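Local structure of glutamate racemase (Francisella tularensis subsp. tularensis, 3OUT) at residues 8-13 and 28-33; 20-25 and 74-79. The protein belongs to the Asp/Glu/hydantoin racemase family of alpha/beta proteins and holds D-glutamic acid in a pocket. All coordinates share one frame; numbering follows the deposited sequence. Where two conformers were deposited one is given.

Contact 1: residues 8-13 and 28-33; sequences RPIGVF and SILPNE
I10 meets E33 through a single methyl: CD1 of I10 lies 3.7 Å from CB of E33, with the I10 side chain crossing that of E33 at about a right angle. The contact belongs to the beta-alpha-beta unit built from strand 10-14, helix 20-29 and strand 35-39, and it gathers the start of the first strand and the turn that leads out of the helix.

The apolar part rests on that methyl. CG1 of I10 stands beside its backbone N (chi1 -65°), and the next torsion extends the chain so that CD1 projects toward the turn. L30 adds a looser touch, its CD1 being 4.2 Å from CD1 of I10. L30 and E33 are the ends of a type I beta turn, closed by E33 N donating to L30 O at 3.2 Å, which brings both onto the same isoleucine. L215 and L219 of helix 208-221 also pack on I10.

The polar part is carried by water. The aliphatic chain of E33 bends at chi2 (-66°), and its carboxylate turns toward R8, just ahead of the strand, without bonding it directly. One water bridges the gap, donating to R8 O at 2.8 Å and to E33 OE1 at 2.6 Å. OE1 also forms a salt bridge with K71, while OE2 accepts from the backbone N of N226.

E33 thus serves two chemistries: its CB and CG are packing surface for I10, whereas its buried carboxylate is satisfied by a lysine, a backbone N-H and a shared water, which probably favours the charged form.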
loop_
_atom_site.group_PDB
_atom_site.type_symbol
_atom_site.label_atom_id
_atom_site.label_comp_id
_atom_site.label_asym_id
_atom_site.label_seq_id
_atom_site.Cartn_x
_atom_site.Cartn_y
_atom_site.Cartn_z
ATOM N N ARG B 8 15.016 0.066 25.420
ATOM C CA ARG B 8 14.280 0.115 24.175
ATOM C C ARG B 8 12.893 -0.497 24.385
ATOM O O ARG B 8 12.702 -1.307 25.316
ATOM C CB ARG B 8 15.055 -0.631 23.089
ATOM C CG ARG B 8 16.230 0.190 22.562
ATOM C CD ARG B 8 17.245 -0.615 21.752
ATOM N NE ARG B 8 18.479 0.160 21.639
ATOM C CZ ARG B 8 19.349 0.081 20.638
ATOM N NH1 ARG B 8 19.152 -0.759 19.635
ATOM N NH2 ARG B 8 20.424 0.856 20.651
ATOM N N PRO B 9 11.916 -0.104 23.544
ATOM C CA PRO B 9 10.547 -0.617 23.673
ATOM C C PRO B 9 10.401 -2.039 23.152
ATOM O O PRO B 9 11.200 -2.518 22.326
ATOM C CB PRO B 9 9.722 0.348 22.818
ATOM C CG PRO B 9 10.676 0.862 21.776
ATOM C CD PRO B 9 12.064 0.777 22.367
ATOM N N ILE B 10 9.339 -2.694 23.615
ATOM C CA ILE B 10 8.862 -3.974 23.080
ATOM C C ILE B 10 7.910 -3.637 21.920
ATOM O O ILE B 10 7.095 -2.737 22.041
ATOM C CB ILE B 10 8.055 -4.720 24.158
ATOM C CG1 ILE B 10 8.957 -5.105 25.323
ATOM C CG2 ILE B 10 7.370 -5.970 23.582
ATOM C CD1 ILE B 10 8.183 -5.460 26.617
ATOM N N GLY B 11 8.048 -4.345 20.809
ATOM C CA GLY B 11 7.148 -4.202 19.673
ATOM C C GLY B 11 6.071 -5.262 19.719
ATOM O O GLY B 11 6.383 -6.459 19.733
ATOM N N VAL B 12 4.817 -4.834 19.699
ATOM C CA VAL B 12 3.719 -5.722 19.573
ATOM C C VAL B 12 3.168 -5.594 18.143
ATOM O O VAL B 12 2.658 -4.537 17.747
ATOM C CB VAL B 12 2.572 -5.445 20.609
ATOM C CG1 VAL B 12 1.376 -6.359 20.307
ATOM C CG2 VAL B 12 3.075 -5.557 22.045
ATOM N N PHE B 13 3.325 -6.690 17.395
ATOM C CA PHE B 13 3.113 -6.782 15.943
ATOM C C PHE B 13 1.764 -7.438 15.646
ATOM O O PHE B 13 1.589 -8.633 15.892
ATOM C CB PHE B 13 4.310 -7.578 15.418
ATOM C CG PHE B 13 4.489 -7.623 13.887
ATOM C CD1 PHE B 13 3.429 -7.600 12.996
ATOM C CD2 PHE B 13 5.762 -7.753 13.363
ATOM C CE1 PHE B 13 3.672 -7.694 11.640
ATOM C CE2 PHE B 13 5.998 -7.875 12.020
ATOM C CZ PHE B 13 4.971 -7.798 11.151
ATOM N N SER B 28 0.462 -6.105 32.494
ATOM C CA SER B 28 0.195 -6.774 33.761
ATOM C C SER B 28 1.382 -7.532 34.341
ATOM O O SER B 28 1.372 -7.789 35.497
ATOM C CB SER B 28 -1.004 -7.723 33.648
ATOM O OG SER B 28 -0.643 -8.935 33.072
ATOM N N ILE B 29 2.358 -7.873 33.491
ATOM C CA ILE B 29 3.545 -8.631 33.957
ATOM C C ILE B 29 4.852 -7.843 33.851
ATOM O O ILE B 29 5.849 -8.214 34.496
ATOM C CB ILE B 29 3.708 -10.027 33.280
ATOM C CG1 ILE B 29 3.935 -9.908 31.774
ATOM C CG2 ILE B 29 2.488 -10.899 33.535
ATOM C CD1 ILE B 29 4.069 -11.264 31.080
ATOM N N LEU B 30 4.841 -6.781 33.037
ATOM C CA LEU B 30 6.025 -5.959 32.760
ATOM C C LEU B 30 5.622 -4.490 32.797
ATOM O O LEU B 30 5.685 -3.770 31.802
ATOM C CB LEU B 30 6.629 -6.347 31.404
ATOM C CG LEU B 30 7.420 -7.636 31.305
ATOM C CD1 LEU B 30 7.579 -8.104 29.874
ATOM C CD2 LEU B 30 8.800 -7.358 31.985
ATOM N N PRO B 31 5.188 -3.999 33.963
ATOM C CA PRO B 31 4.606 -2.675 34.031
ATOM C C PRO B 31 5.563 -1.507 33.803
ATOM O O PRO B 31 5.066 -0.401 33.598
ATOM C CB PRO B 31 4.080 -2.609 35.477
ATOM C CG PRO B 31 4.910 -3.600 36.171
ATOM C CD PRO B 31 5.069 -4.719 35.245
ATOM N N ASN B 32 6.873 -1.764 33.801
ATOM C CA ASN B 32 7.869 -0.700 33.593
ATOM C C ASN B 32 8.358 -0.631 32.166
ATOM O O ASN B 32 9.181 0.205 31.895
ATOM C CB ASN B 32 9.120 -0.876 34.460
ATOM C CG ASN B 32 8.843 -0.948 35.944
ATOM O OD1 ASN B 32 7.992 -0.247 36.488
ATOM N ND2 ASN B 32 9.617 -1.804 36.627
ATOM N N GLU B 33 7.905 -1.517 31.289
ATOM C CA GLU B 33 8.388 -1.544 29.886
ATOM C C GLU B 33 7.641 -0.584 28.963
ATOM O O GLU B 33 6.418 -0.441 29.060
ATOM C CB GLU B 33 8.269 -2.934 29.316
ATOM C CG GLU B 33 9.088 -3.996 30.024
ATOM C CD GLU B 33 10.600 -3.779 29.891
ATOM O OE1 GLU B 33 11.024 -3.295 28.820
ATOM O OE2 GLU B 33 11.352 -4.139 30.827
HETATM O O HOH W 1 11.169 -0.948 27.611
#

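Contact 2: residues 20-25 and 74-79. With DGL (D-glutamic acid), chain E.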
loop_
_atom_site.group_PDB
_atom_site.type_symbol
_atom_site.label_atom_id
_atom_site.label_comp_id
_atom_site.label_asym_id
_atom_site.label_seq_id
_atom_site.Cartn_x
_atom_site.Cartn_y
_atom_site.Cartn_z
ATOM N N LEU B 20 -4.311 -6.146 20.632
ATOM C CA LEU B 20 -4.276 -5.208 21.754
ATOM C C LEU B 20 -4.342 -5.975 23.091
ATOM O O LEU B 20 -3.883 -5.465 24.109
ATOM C CB LEU B 20 -5.393 -4.157 21.651
ATOM C CG LEU B 20 -5.130 -3.152 20.532
ATOM C CD1 LEU B 20 -6.373 -2.410 20.136
ATOM C CD2 LEU B 20 -3.988 -2.173 21.016
ATOM N N THR B 21 -4.907 -7.177 23.086
ATOM C CA THR B 21 -4.897 -7.987 24.290
ATOM C C THR B 21 -3.480 -8.286 24.789
ATOM O O THR B 21 -3.270 -8.347 26.010
ATOM C CB THR B 21 -5.669 -9.281 24.116
ATOM O OG1 THR B 21 -7.066 -8.975 23.972
ATOM C CG2 THR B 21 -5.428 -10.186 25.318
ATOM N N ILE B 22 -2.516 -8.452 23.873
ATOM C CA ILE B 22 -1.102 -8.710 24.253
ATOM C C ILE B 22 -0.545 -7.490 24.979
ATOM O O ILE B 22 0.260 -7.615 25.914
ATOM C CB ILE B 22 -0.204 -9.036 23.031
ATOM C CG1 ILE B 22 -0.565 -10.417 22.480
ATOM C CG2 ILE B 22 1.301 -8.935 23.370
ATOM C CD1 ILE B 22 0.120 -11.564 23.162
ATOM N N VAL B 23 -0.947 -6.289 24.556
ATOM C CA VAL B 23 -0.521 -5.084 25.246
ATOM C C VAL B 23 -1.015 -5.105 26.707
ATOM O O VAL B 23 -0.255 -4.851 27.648
ATOM C CB VAL B 23 -0.999 -3.815 24.489
ATOM C CG1 VAL B 23 -0.576 -2.561 25.253
ATOM C CG2 VAL B 23 -0.372 -3.810 23.097
ATOM N N LYS B 24 -2.290 -5.436 26.876
ATOM C CA LYS B 24 -2.914 -5.591 28.179
ATOM C C LYS B 24 -2.103 -6.607 29.037
ATOM O O LYS B 24 -1.755 -6.347 30.207
ATOM C CB LYS B 24 -4.378 -6.003 28.007
ATOM C CG LYS B 24 -5.129 -6.333 29.313
ATOM C CD LYS B 24 -6.421 -7.118 29.042
ATOM C CE LYS B 24 -6.161 -8.624 28.764
ATOM N NZ LYS B 24 -7.405 -9.439 28.466
ATOM N N ASN B 25 -1.792 -7.740 28.436
ATOM C CA ASN B 25 -1.106 -8.794 29.154
ATOM C C ASN B 25 0.269 -8.312 29.592
ATOM O O ASN B 25 0.689 -8.514 30.647
ATOM C CB ASN B 25 -0.965 -10.056 28.296
ATOM C CG ASN B 25 -2.287 -10.780 28.050
ATOM O OD1 ASN B 25 -3.167 -10.769 28.846
ATOM N ND2 ASN B 25 -2.355 -11.443 26.976
ATOM N N ILE B 74 6.864 -9.316 19.672
ATOM C CA ILE B 74 5.900 -10.370 19.818
ATOM C C ILE B 74 4.871 -10.247 18.701
ATOM O O ILE B 74 4.230 -9.193 18.549
ATOM C CB ILE B 74 5.236 -10.362 21.216
ATOM C CG1 ILE B 74 4.050 -11.336 21.309
ATOM C CG2 ILE B 74 4.799 -8.968 21.631
ATOM C CD1 ILE B 74 3.831 -11.761 22.813
ATOM N N ILE B 75 4.716 -11.310 17.934
ATOM C CA ILE B 75 3.650 -11.349 16.890
ATOM C C ILE B 75 2.361 -11.814 17.559
ATOM O O ILE B 75 2.219 -12.978 17.961
ATOM C CB ILE B 75 4.017 -12.265 15.744
ATOM C CG1 ILE B 75 5.402 -11.904 15.183
ATOM C CG2 ILE B 75 2.885 -12.233 14.685
ATOM C CD1 ILE B 75 5.827 -12.785 13.954
ATOM N N ALA B 76 1.464 -10.863 17.755
ATOM C CA ALA B 76 0.177 -11.064 18.465
ATOM C C ALA B 76 -0.871 -11.793 17.632
ATOM O O ALA B 76 -1.823 -12.421 18.183
ATOM C CB ALA B 76 -0.368 -9.717 18.934
ATOM N N CYS B 77 -0.701 -11.698 16.309
ATOM C CA CYS B 77 -1.660 -12.167 15.318
ATOM C C CYS B 77 -1.320 -13.595 14.906
ATOM O O CYS B 77 -0.185 -13.889 14.489
ATOM C CB CYS B 77 -1.587 -11.263 14.088
ATOM S SG CYS B 77 -2.690 -11.805 12.759
ATOM N N ASN B 78 -2.296 -14.492 15.013
ATOM C CA ASN B 78 -2.106 -15.861 14.604
ATOM C C ASN B 78 -1.910 -16.016 13.096
ATOM O O ASN B 78 -1.193 -16.907 12.638
ATOM C CB ASN B 78 -3.290 -16.739 15.020
ATOM C CG ASN B 78 -3.381 -16.962 16.517
ATOM O OD1 ASN B 78 -2.907 -18.002 17.053
ATOM N ND2 ASN B 78 -4.023 -16.020 17.207
ATOM N N THR B 79 -2.545 -15.146 12.327
ATOM C CA THR B 79 -2.506 -15.209 10.865
ATOM C C THR B 79 -1.101 -14.823 10.393
ATOM O O THR B 79 -0.497 -15.540 9.612
ATOM C CB THR B 79 -3.611 -14.301 10.200
ATOM O OG1 THR B 79 -4.901 -14.690 10.680
ATOM C CG2 THR B 79 -3.515 -14.361 8.686
HETATM N N DGL E . -6.810 -9.399 13.016
HETATM C CA DGL E . -7.358 -10.638 12.361
HETATM C C DGL E . -7.466 -10.446 10.875
HETATM O O DGL E . -6.819 -9.521 10.335
HETATM C CB DGL E . -6.502 -11.881 12.573
HETATM C CG DGL E . -6.158 -12.199 14.035
HETATM C CD DGL E . -5.544 -13.566 14.262
HETATM O OE1 DGL E . -5.510 -14.389 13.329
HETATM O OE2 DGL E . -5.127 -13.821 15.428
HETATM O OXT DGL E . -8.137 -11.249 10.182
#
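Segment 20-25, part of helix 20-29, runs past the segment in which strand 74-75 gives way to the helix beginning at N78, and the two backbones come closest at I22 and A76, with CA atoms 6.4 Å apart. This is helix-on-sheet packing in a parallel alpha/beta fold, set where a strand ends and a ligand pocket opens.

I22 carries the helix side of the packing, and its branches divide the work. CG1 presses on A76, 3.6 Å from CB of that alanine. A chi2 of -85° turns CD1 toward I74, whose own CD1 it meets tip to tip at 3.7 Å. The other branch, CG2, lies against the CD1 and CG2 methyls of I74. S212 and A211 of helix 208-221 also touch I22 and I74, respectively.

Just beyond A76 the segment turns polar. C77 is the N-cap residue of helix 78-92, its sulfur capping a backbone N in the first turn. The D-glutamic acid places its side-chain carboxylate at this helix start, where the helix dipole would be expected to favour a negative group. N78 grips OE2 twice, through its backbone N at 2.9 Å and through ND2 at 3.0 Å, the latter nearly straight (168°). Y128, bonded to OD1, helps fix the rotation of that amide. T79 serves the other oxygen: its hydroxyl OG1 donates to OE1 at 2.7 Å, while its backbone N adds a weak bond. T119 and T122 bond the same hydroxyl, giving it a second shell. C77 SG stands over one face of the ligand carboxylate, 3.7 Å from its carbon CD.

How the contacts relate
Contacts 1 and 2 lie side by side, their centres about 11 Å apart, and draw on the same helix, 20-29, and on neighbouring strands of the six-stranded parallel sheet, 10-14 and 72-75. Their segments alternate along the chain: 8-13, 20-25, 28-33, then 74-79. Backbone pairing joins them directly, with G11 O 2.9 Å from I74 N and F13 N at the same distance from I74 O, while V12 packs on I74 and I22. Contact 1 lies where the turn after the helix meets the start of the first strand, whereas contact 2 sits near the centre of the chain, where the sheet meets the D-glutamic acid pocket.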